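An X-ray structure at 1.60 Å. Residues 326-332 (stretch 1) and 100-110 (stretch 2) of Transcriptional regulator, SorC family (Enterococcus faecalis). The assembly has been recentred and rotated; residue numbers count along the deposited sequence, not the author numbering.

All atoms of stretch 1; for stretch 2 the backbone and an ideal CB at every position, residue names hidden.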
# COMPACT_ATOMS: atom_id res chain seq x y z
N GLN A 326 -9.41 -3.09 -11.32
CA GLN A 326 -8.37 -4.07 -11.62
C GLN A 326 -7.60 -4.55 -10.38
O GLN A 326 -6.74 -5.42 -10.51
CB GLN A 326 -7.37 -3.53 -12.65
CG GLN A 326 -6.45 -2.40 -12.16
CD GLN A 326 -7.01 -1.02 -12.43
OE1 GLN A 326 -8.23 -0.83 -12.43
NE2 GLN A 326 -6.13 -0.05 -12.68
N THR A 327 -7.91 -3.98 -9.22
CA THR A 327 -7.21 -4.31 -7.96
C THR A 327 -7.25 -5.82 -7.68
O THR A 327 -8.28 -6.47 -7.86
CB THR A 327 -7.80 -3.53 -6.76
OG1 THR A 327 -7.65 -2.12 -6.96
CG2 THR A 327 -7.12 -3.91 -5.44
N TRP A 328 -6.11 -6.37 -7.27
CA TRP A 328 -6.05 -7.70 -6.67
C TRP A 328 -6.00 -7.47 -5.16
O TRP A 328 -5.16 -6.71 -4.68
CB TRP A 328 -4.78 -8.44 -7.08
CG TRP A 328 -4.75 -8.96 -8.48
CD1 TRP A 328 -5.01 -8.26 -9.62
CD2 TRP A 328 -4.38 -10.28 -8.89
NE1 TRP A 328 -4.86 -9.08 -10.72
CE2 TRP A 328 -4.48 -10.33 -10.30
CE3 TRP A 328 -4.00 -11.44 -8.21
CZ2 TRP A 328 -4.19 -11.47 -11.03
CZ3 TRP A 328 -3.72 -12.59 -8.95
CH2 TRP A 328 -3.82 -12.59 -10.34
N LEU A 329 -6.88 -8.13 -4.41
CA LEU A 329 -6.88 -8.02 -2.95
C LEU A 329 -6.31 -9.31 -2.37
O LEU A 329 -6.89 -10.38 -2.57
CB LEU A 329 -8.28 -7.77 -2.40
CG LEU A 329 -8.42 -7.80 -0.87
CD1 LEU A 329 -7.59 -6.71 -0.21
CD2 LEU A 329 -9.87 -7.67 -0.46
N ILE A 330 -5.18 -9.20 -1.68
CA ILE A 330 -4.62 -10.32 -0.91
C ILE A 330 -5.06 -10.12 0.53
O ILE A 330 -4.77 -9.09 1.14
CB ILE A 330 -3.09 -10.36 -0.97
CG1 ILE A 330 -2.63 -10.50 -2.43
CG2 ILE A 330 -2.56 -11.51 -0.09
CD1 ILE A 330 -1.16 -10.38 -2.65
N THR A 331 -5.75 -11.11 1.07
CA THR A 331 -6.32 -10.99 2.40
C THR A 331 -6.32 -12.37 3.07
O THR A 331 -5.74 -13.33 2.55
CB THR A 331 -7.74 -10.37 2.31
OG1 THR A 331 -8.20 -10.00 3.62
CG2 THR A 331 -8.74 -11.30 1.62
N ASP A 332 -6.97 -12.46 4.21
CA ASP A 332 -7.04 -13.75 4.90
C ASP A 332 -8.47 -14.14 5.23
O ASP A 332 -9.41 -13.37 5.01
CB ASP A 332 -6.11 -13.80 6.12
CG ASP A 332 -6.40 -12.72 7.15
OD1 ASP A 332 -7.50 -12.15 7.16
OD2 ASP A 332 -5.49 -12.46 7.97
N UNK A 100 -16.70 -15.01 -3.75
CA UNK A 100 -17.63 -14.15 -3.04
C UNK A 100 -16.99 -12.78 -2.76
O UNK A 100 -17.64 -11.75 -2.89
CB UNK A 100 -18.07 -14.81 -1.73
N UNK A 101 -15.71 -12.78 -2.41
CA UNK A 101 -15.01 -11.52 -2.15
C UNK A 101 -14.85 -10.67 -3.41
O UNK A 101 -15.12 -9.47 -3.37
CB UNK A 101 -13.63 -11.80 -1.55
N UNK A 102 -14.45 -11.27 -4.52
CA UNK A 102 -14.27 -10.50 -5.75
C UNK A 102 -15.59 -9.88 -6.20
O UNK A 102 -15.63 -8.74 -6.65
CB UNK A 102 -13.70 -11.39 -6.86
N UNK A 103 -16.68 -10.64 -6.07
CA UNK A 103 -18.00 -10.17 -6.47
C UNK A 103 -18.54 -9.10 -5.53
O UNK A 103 -19.21 -8.17 -5.95
CB UNK A 103 -18.98 -11.35 -6.53
N UNK A 104 -18.23 -9.24 -4.24
CA UNK A 104 -18.67 -8.26 -3.25
C UNK A 104 -18.14 -6.87 -3.60
O UNK A 104 -18.85 -5.88 -3.50
CB UNK A 104 -18.21 -8.67 -1.85
N UNK A 105 -16.88 -6.81 -4.03
CA UNK A 105 -16.22 -5.53 -4.31
C UNK A 105 -16.22 -5.15 -5.78
O UNK A 105 -15.93 -4.00 -6.13
CB UNK A 105 -14.78 -5.57 -3.81
N UNK A 106 -16.54 -6.10 -6.65
CA UNK A 106 -16.47 -5.86 -8.09
C UNK A 106 -15.06 -5.72 -8.62
O UNK A 106 -14.84 -4.95 -9.56
CB UNK A 106 -17.26 -4.60 -8.44
N UNK A 107 -14.11 -6.48 -8.07
CA UNK A 107 -12.69 -6.39 -8.46
C UNK A 107 -12.21 -7.62 -9.25
O UNK A 107 -12.98 -8.54 -9.45
CB UNK A 107 -11.82 -6.22 -7.21
N UNK A 108 -10.95 -7.60 -9.69
CA UNK A 108 -10.40 -8.65 -10.58
C UNK A 108 -10.22 -9.98 -9.87
O UNK A 108 -10.58 -11.04 -10.37
CB UNK A 108 -9.05 -8.20 -11.16
N UNK A 109 -9.62 -9.91 -8.69
CA UNK A 109 -9.16 -11.10 -8.06
C UNK A 109 -9.00 -10.85 -6.59
O UNK A 109 -8.55 -9.81 -6.17
CB UNK A 109 -7.85 -11.58 -8.69
N UNK A 110 -9.39 -11.84 -5.80
CA UNK A 110 -9.12 -11.82 -4.38
C UNK A 110 -8.46 -13.15 -4.04
O UNK A 110 -8.94 -14.21 -4.47
CB UNK A 110 -10.39 -11.59 -3.56

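Stretch 2 is helix at 100-105 and strand, parallel to stretch 1, at 109-110. Positions 100, 102, 103 and 104 have no atom of stretch 1 within 5.5 Å of the ideal CB, so almost any residue suits; they are Glu 100, Thr 102, Gln 103 and Tyr 104, and none touches stretch 1.

Position 101 points CA-to-CB toward stretch 1 but starts too far off for a short side chain to reach Leu 329. A long apolar chain would suit. It is Met 101, modelled as selenomethionine, and its chi angles (all m) bring CE to 3.8 Å from Leu 329 CD2 and 4.2 Å from Thr 331 CG2.

Position 105 also points toward stretch 1 from a distance, so a large apolar or aromatic group is plausible. Phe 105 makes a slight contact, CE1 lying 4.3 Å from Leu 329 CD2.

Position 106 leaves the helix with phi/psi of 70/36°. Positive phi favours glycine; the residue is Gly 106.

Position 107 points toward stretch 1, its ideal CB 3.6 Å from Thr 327 O. A medium-sized aliphatic residue such as valine, leucine or isoleucine would fit. In Ile 107, CD1 packs 3.8 Å from Leu 329 CB.

Position 108 has its ideal CB 3.7 Å from Gln 326 O and 4.3 Å from Trp 328 NE1, an indole donor. An acceptor-bearing chain, such as Gln, Glu or Asn, would be reasonable. Gln 108 places its CD 3.2 Å from Trp 328 NE1, but the amide is probably turned over in the model. The backbone adds a weak hydrogen bond, Gln 108 N to Thr 327 O at 3.4 Å and 139°.

Position 109 pairs with Trp 328, on the same face of the sheet, and its ideal CB is 3.7 Å from Trp 328 CD2. A chain with methylenes to lay over the indole, such as Arg, Lys or Gln, suits it. Arg 109 sets CG 3.7 Å from the centroid of the six-membered ring of Trp 328, 19° off the normal: a CH-pi contact. Leu 329 N donates to Arg 109 O at 3.0 Å and 163°.

Position 110 pairs with Leu 329 on the other face, its ideal CB 3.8 Å from Leu 329 O and 5.4 Å from Thr 331 CG2. Small or medium residues such as Ala, Cys, Ser or Val are candidates. Cys 110 brings SG to 3.7 Å from Thr 331 CG2 and 4.2 Å from Leu 329 CD2.

Stretch 2 100-110: EMTQYFGIQRC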
# COMPACT_ATOMS: atom_id res chain seq x y z
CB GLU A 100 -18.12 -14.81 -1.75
CG GLU A 100 -19.07 -16.00 -1.99
CD GLU A 100 -19.69 -16.58 -0.72
OE1 GLU A 100 -19.74 -15.88 0.32
OE2 GLU A 100 -20.15 -17.75 -0.77
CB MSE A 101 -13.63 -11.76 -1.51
CG MSE A 101 -13.70 -12.21 -0.06
SE MSE A 101 -14.24 -10.77 1.14
CE MSE A 101 -12.59 -9.81 1.14
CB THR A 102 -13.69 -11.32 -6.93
OG1 THR A 102 -14.64 -12.30 -7.36
CG2 THR A 102 -12.42 -12.01 -6.52
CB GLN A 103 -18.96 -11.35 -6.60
CG GLN A 103 -18.53 -12.28 -7.73
CD GLN A 103 -19.55 -13.35 -8.07
OE1 GLN A 103 -20.36 -13.74 -7.24
NE2 GLN A 103 -19.51 -13.82 -9.31
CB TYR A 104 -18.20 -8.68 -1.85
CG TYR A 104 -18.70 -7.82 -0.72
CD1 TYR A 104 -18.00 -6.70 -0.30
CD2 TYR A 104 -19.87 -8.15 -0.04
CE1 TYR A 104 -18.46 -5.91 0.75
CE2 TYR A 104 -20.33 -7.38 1.01
CZ TYR A 104 -19.62 -6.26 1.40
OH TYR A 104 -20.08 -5.50 2.44
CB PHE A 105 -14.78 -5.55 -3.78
CG PHE A 105 -14.70 -5.59 -2.29
CD1 PHE A 105 -14.08 -6.66 -1.64
CD2 PHE A 105 -15.25 -4.58 -1.52
CE1 PHE A 105 -14.02 -6.70 -0.26
CE2 PHE A 105 -15.20 -4.63 -0.14
CZ PHE A 105 -14.58 -5.68 0.49
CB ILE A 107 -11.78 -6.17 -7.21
CG1 ILE A 107 -11.98 -7.30 -6.19
CG2 ILE A 107 -12.10 -4.83 -6.58
CD1 ILE A 107 -10.93 -7.34 -5.10
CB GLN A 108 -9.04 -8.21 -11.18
CG GLN A 108 -8.20 -9.38 -11.76
CD GLN A 108 -7.19 -9.00 -12.84
OE1 GLN A 108 -7.02 -7.84 -13.20
NE2 GLN A 108 -6.52 -10.01 -13.37
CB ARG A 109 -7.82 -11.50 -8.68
CG ARG A 109 -7.28 -12.83 -8.25
CD ARG A 109 -8.13 -13.97 -8.76
NE ARG A 109 -8.28 -14.95 -7.69
CZ ARG A 109 -7.36 -15.85 -7.36
NH1 ARG A 109 -6.20 -15.91 -8.01
NH2 ARG A 109 -7.60 -16.69 -6.36
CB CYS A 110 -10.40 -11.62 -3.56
SG CYS A 110 -10.11 -11.63 -1.78
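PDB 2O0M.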